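Local coordinates for uncharacterized protein MJ1460 (Methanocaldococcus jannaschii DSM 2661, PDB 2OSO) that is a zinc-binding protein of the vinyl-4-reductase (V4R) family whose V4R domain probably binds a small molecule, at the interface of chains A and B. Numbering follows the deposited sequence. Chains: chain A/B, Hypothetical protein MJ1460.

Contact 1: the interface of chains A and B. Residues chain A 22, 25-27, 78-79; chain B 28-30.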
loop_
_atom_site.group_PDB
_atom_site.type_symbol
_atom_site.label_atom_id
_atom_site.label_comp_id
_atom_site.label_asym_id
_atom_site.label_seq_id
_atom_site.Cartn_x
_atom_site.Cartn_y
_atom_site.Cartn_z
ATOM N N ILE A 22 7.146 10.393 -8.879
ATOM C CA ILE A 22 7.076 10.039 -7.444
ATOM C C ILE A 22 6.865 11.288 -6.649
ATOM O O ILE A 22 5.982 11.357 -5.806
ATOM C CB ILE A 22 8.362 9.343 -6.917
ATOM C CG1 ILE A 22 8.477 7.949 -7.533
ATOM C CG2 ILE A 22 8.348 9.231 -5.346
ATOM C CD1 ILE A 22 9.896 7.385 -7.517
ATOM N N SER A 25 3.284 12.583 -7.096
ATOM C CA SER A 25 2.203 11.659 -6.792
ATOM C C SER A 25 1.471 12.021 -5.488
ATOM O O SER A 25 2.036 12.714 -4.617
ATOM C CB SER A 25 2.788 10.243 -6.675
ATOM O OG SER A 25 3.515 10.084 -5.466
ATOM N N LYS A 26 0.236 11.522 -5.324
ATOM C CA LYS A 26 -0.446 11.619 -4.024
ATOM C C LYS A 26 0.248 10.723 -3.010
ATOM O O LYS A 26 0.704 9.645 -3.332
ATOM C CB LYS A 26 -1.958 11.321 -4.122
ATOM C CG LYS A 26 -2.641 12.229 -5.190
ATOM C CD LYS A 26 -4.139 12.361 -5.091
ATOM C CE LYS A 26 -4.559 13.545 -4.186
ATOM N NZ LYS A 26 -5.990 13.488 -3.787
ATOM N N LYS A 27 0.355 11.208 -1.781
ATOM C CA LYS A 27 0.949 10.436 -0.720
ATOM C C LYS A 27 -0.159 9.860 0.149
ATOM O O LYS A 27 -1.095 10.570 0.519
ATOM C CB LYS A 27 1.890 11.307 0.106
ATOM C CG LYS A 27 3.300 11.434 -0.466
ATOM C CD LYS A 27 3.325 11.846 -1.932
ATOM C CE LYS A 27 4.728 12.203 -2.428
ATOM N NZ LYS A 27 4.808 12.069 -3.926
ATOM N N LEU A 78 12.764 8.408 -1.030
ATOM C CA LEU A 78 11.598 8.583 -1.917
ATOM C C LEU A 78 10.332 7.902 -1.402
ATOM O O LEU A 78 9.221 8.442 -1.532
ATOM C CB LEU A 78 11.927 8.049 -3.296
ATOM C CG LEU A 78 12.914 8.863 -4.108
ATOM C CD1 LEU A 78 13.207 8.152 -5.437
ATOM C CD2 LEU A 78 12.397 10.297 -4.321
HETATM N N MSE A 79 10.498 6.725 -0.803
HETATM C CA MSE A 79 9.392 5.989 -0.224
HETATM C C MSE A 79 8.913 6.622 1.096
HETATM O O MSE A 79 7.826 6.298 1.583
HETATM C CB MSE A 79 9.823 4.555 0.011
HETATM C CG MSE A 79 10.096 3.733 -1.185
HETATM SE SE MSE A 79 10.421 1.832 -0.668
HETATM C CE MSE A 79 8.587 1.284 -0.363
ATOM N N ILE B 28 3.254 7.639 2.154
ATOM C CA ILE B 28 3.929 6.921 1.076
ATOM C C ILE B 28 3.398 7.358 -0.278
ATOM O O ILE B 28 2.173 7.401 -0.465
ATOM C CB ILE B 28 3.800 5.395 1.268
ATOM C CG1 ILE B 28 4.843 4.649 0.457
ATOM C CG2 ILE B 28 2.405 4.853 0.903
ATOM C CD1 ILE B 28 4.840 3.132 0.742
ATOM N N PRO B 29 4.298 7.730 -1.208
ATOM C CA PRO B 29 3.909 7.986 -2.619
ATOM C C PRO B 29 3.142 6.816 -3.288
ATOM O O PRO B 29 3.585 5.646 -3.225
ATOM C CB PRO B 29 5.240 8.176 -3.316
ATOM C CG PRO B 29 6.189 8.588 -2.272
ATOM C CD PRO B 29 5.756 7.916 -1.014
HETATM N N MSE B 30 1.997 7.145 -3.888
HETATM C CA MSE B 30 1.089 6.182 -4.556
HETATM C C MSE B 30 1.752 5.110 -5.443
HETATM O O MSE B 30 1.337 3.961 -5.416
HETATM C CB MSE B 30 0.018 6.935 -5.375
HETATM C CG MSE B 30 -1.175 6.086 -5.820
HETATM SE SE MSE B 30 -2.357 5.688 -4.316
HETATM C CE MSE B 30 -3.341 4.152 -4.985
#

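Contact 2: the interface of chains A and B. Residues chain A 107, 109-110, 112, 116; chain B 8, 11-12.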
loop_
_atom_site.group_PDB
_atom_site.type_symbol
_atom_site.label_atom_id
_atom_site.label_comp_id
_atom_site.label_asym_id
_atom_site.label_seq_id
_atom_site.Cartn_x
_atom_site.Cartn_y
_atom_site.Cartn_z
ATOM N N TYR A 107 5.818 3.794 11.336
ATOM C CA TYR A 107 5.201 3.144 12.468
ATOM C C TYR A 107 5.820 3.518 13.802
ATOM O O TYR A 107 5.886 2.673 14.659
ATOM C CB TYR A 107 5.269 1.624 12.335
ATOM C CG TYR A 107 4.566 1.102 11.128
ATOM C CD1 TYR A 107 3.219 1.370 10.942
ATOM C CD2 TYR A 107 5.211 0.297 10.213
ATOM C CE1 TYR A 107 2.548 0.894 9.868
ATOM C CE2 TYR A 107 4.541 -0.212 9.116
ATOM C CZ TYR A 107 3.188 0.098 8.958
ATOM O OH TYR A 107 2.447 -0.344 7.872
ATOM N N TRP A 109 4.481 5.499 15.937
ATOM C CA TRP A 109 3.318 5.488 16.841
ATOM C C TRP A 109 3.044 4.075 17.398
ATOM O O TRP A 109 2.126 3.892 18.205
ATOM C CB TRP A 109 2.074 6.027 16.131
ATOM C CG TRP A 109 1.828 5.453 14.745
ATOM C CD1 TRP A 109 2.257 5.965 13.543
ATOM C CD2 TRP A 109 1.103 4.262 14.427
ATOM N NE1 TRP A 109 1.872 5.149 12.523
ATOM C CE2 TRP A 109 1.160 4.097 13.033
ATOM C CE3 TRP A 109 0.424 3.313 15.183
ATOM C CZ2 TRP A 109 0.563 3.018 12.398
ATOM C CZ3 TRP A 109 -0.153 2.242 14.558
ATOM C CH2 TRP A 109 -0.088 2.100 13.198
ATOM N N VAL A 110 3.819 3.071 16.951
ATOM C CA VAL A 110 3.703 1.707 17.479
ATOM C C VAL A 110 4.715 1.374 18.579
ATOM O O VAL A 110 5.914 1.569 18.437
ATOM C CB VAL A 110 3.844 0.643 16.346
ATOM C CG1 VAL A 110 3.786 -0.745 16.919
ATOM C CG2 VAL A 110 2.777 0.806 15.318
ATOM N N LYS A 112 6.044 -2.026 20.651
ATOM C CA LYS A 112 6.051 -3.488 20.644
ATOM C C LYS A 112 7.391 -4.003 21.245
ATOM O O LYS A 112 8.443 -3.411 20.987
ATOM C CB LYS A 112 5.873 -3.940 19.177
ATOM C CG LYS A 112 5.481 -5.402 19.008
ATOM C CD LYS A 112 4.372 -5.597 17.945
ATOM C CE LYS A 112 3.016 -5.374 18.537
ATOM N NZ LYS A 112 1.890 -5.541 17.577
ATOM N N ILE A 116 9.531 -4.751 14.491
ATOM C CA ILE A 116 8.282 -4.768 13.699
ATOM C C ILE A 116 8.446 -4.667 12.183
ATOM O O ILE A 116 7.497 -4.829 11.510
ATOM C CB ILE A 116 7.200 -3.738 14.178
ATOM C CG1 ILE A 116 7.681 -2.264 14.088
ATOM C CG2 ILE A 116 6.795 -4.050 15.716
ATOM C CD1 ILE A 116 6.599 -1.240 14.215
ATOM N N ILE B 8 2.135 -6.250 12.847
ATOM C CA ILE B 8 1.703 -4.894 12.796
ATOM C C ILE B 8 0.172 -4.855 12.641
ATOM O O ILE B 8 -0.461 -3.829 12.910
ATOM C CB ILE B 8 2.504 -4.173 11.642
ATOM C CG1 ILE B 8 2.417 -2.666 11.815
ATOM C CG2 ILE B 8 2.089 -4.667 10.217
ATOM C CD1 ILE B 8 3.349 -2.175 12.847
ATOM N N ASP B 11 -2.350 -3.349 15.324
ATOM C CA ASP B 11 -2.060 -1.930 15.509
ATOM C C ASP B 11 -2.670 -1.106 14.360
ATOM O O ASP B 11 -3.234 -0.021 14.568
ATOM C CB ASP B 11 -0.520 -1.726 15.562
ATOM C CG ASP B 11 0.149 -2.566 16.635
ATOM O OD1 ASP B 11 -0.019 -2.222 17.799
ATOM O OD2 ASP B 11 0.826 -3.575 16.306
ATOM N N ILE B 12 -2.585 -1.626 13.144
ATOM C CA ILE B 12 -3.188 -0.943 11.993
ATOM C C ILE B 12 -4.706 -0.768 12.168
ATOM O O ILE B 12 -5.236 0.295 11.856
ATOM C CB ILE B 12 -2.837 -1.636 10.638
ATOM C CG1 ILE B 12 -1.367 -1.381 10.266
ATOM C CG2 ILE B 12 -3.726 -1.125 9.511
ATOM C CD1 ILE B 12 -0.641 -2.646 9.872
#

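Contact 1: the interface of chains A and B
B:Pro29 packs its ring against A:Ile22, A:Ser25 and A:Lys27, at an antiparallel bridge between strands 27-29 of two copies of this V4R-family protein. In that bridge A:Lys27 pairs with B:Pro29. Having no N-H, the proline cannot donate a backbone hydrogen bond; the next residue does so instead. The backbone N of B:Met30, a selenomethionine opening helix 30-44, gives its hydrogen to A:Lys26 O at 2.9 Å, running almost along the C=O axis (174° at the oxygen).

Packing is dense round the proline ring. Its CB lies 3.4 Å from the A:Ser25 hydroxyl OG, while CG meets the methyl CG2 of A:Ile22 at 3.8 Å. The backbone carbonyl oxygens of A:Leu78 and A:Met79, at the end of helix 69-79, lie beside B:Pro29 CD. The A:Lys27 chain, bent at chi2 (51°), passes over the proline and places its CE 3.9 Å from B:Pro29 CG. From there the ammonium NZ turns back to its own chain, donating to the A:Ser25 hydroxyl OG at 2.8 Å and also to the A:Ser25 carbonyl O, which it reaches from above the carbonyl plane. The hydroxyl in turn donates to A:Ile22 O at 2.8 Å, so the lysine tip and the end of helix 19-24 are tied together beside the proline. With an alanine in place of A:Lys27, one face of the B:Pro29 ring would probably lose its cover, and the A:Ser25 hydroxyl and carbonyl their ammonium donor.

Contact is looser at B:Ile28, which approaches the A:Met79 carbonyl O through CG1 at 3.6 Å, with little surface hidden. The far ends of two side chains also lie away from the dense part: the long chain of A:Lys26 points away from the proline, and B:Met30, whose CB rests near the A:Lys26 carbonyl, has its selenium end directed away from the B:Pro29 ring.

Contact 2: the interface of chains A and B
B:Ile8 sets its terminal methyl CD1 against A:Tyr107, A:Val110 and A:Ile116. The methyl sits over one face of the tyrosine ring, 4.0 Å from the ring centroid, in a CH-pi contact displaced toward the CG side. Farther along the same face, CG1 of the isoleucine lies 4.0 Å from A:Tyr107 CZ, so the branch follows the ring instead of touching it at one point. CG1 anti to the backbone N (chi1 -162°) directs this branch at chain A, and a bend at the next bond lays CD1 over the ring. Its CD1 meets A:Ile116 CD1 methyl to methyl at 3.6 Å and A:Val110 CG2 at 3.9 Å; the B:Ile8 side chain runs roughly at right angles to those of A:Tyr107, A:Val110 and A:Ile116.

Three residues on, in helix 9-15, B:Asp11 meets polar and apolar partners. Its carboxylate OD2 accepts a hydrogen bond from A:Lys112 NZ at 2.6 Å on the syn lone pair, making a salt bridge. The lysine, bent at both chi2 and chi3, brings its ammonium back to the acid, and the paired charges would probably stabilise each other beside the apolar cluster. A:Val110 lies between these two zones: CG1 approaches the aspartate carboxyl carbon CG at 4.1 Å, while CG2 points to the isoleucine.

A:Trp109 borders the other side of the aspartate. Its six-membered ring brings CZ3 to 3.8 Å from the backbone O of B:Asp11, and the indole and carboxylate planes are turned 67° apart. The tryptophan is positioned from within its own chain, A:Val110 CG2 lying over one indole face and CZ2 meeting the edge of the A:Tyr107 ring. B:Ile12 adds a more distant flank near the tyrosine hydroxyl.

The chain A residues belong to the loop between strand 98-103 and helix 118-132, which receives the start of helix 9-15 from the N-terminal segment of chain B.

The C-alpha centres of contact 1 and contact 2 lie about 21 Å apart on the same two-fold symmetric interface, and they share no residue. Both draw on the N-terminal part of chain B: helix 9-15 and the residue before it serve contact 2, while strand 27-29 and the start of helix 30-44 serve contact 1. From chain A, contact 1 uses N-terminal elements and helix 69-79, and contact 2 a loop of the V4R domain. Because each contact has a twin with the chains exchanged, the N-terminal segment of each chain packs against the other chain, consistent with a dimer, although the structure alone does not prove one.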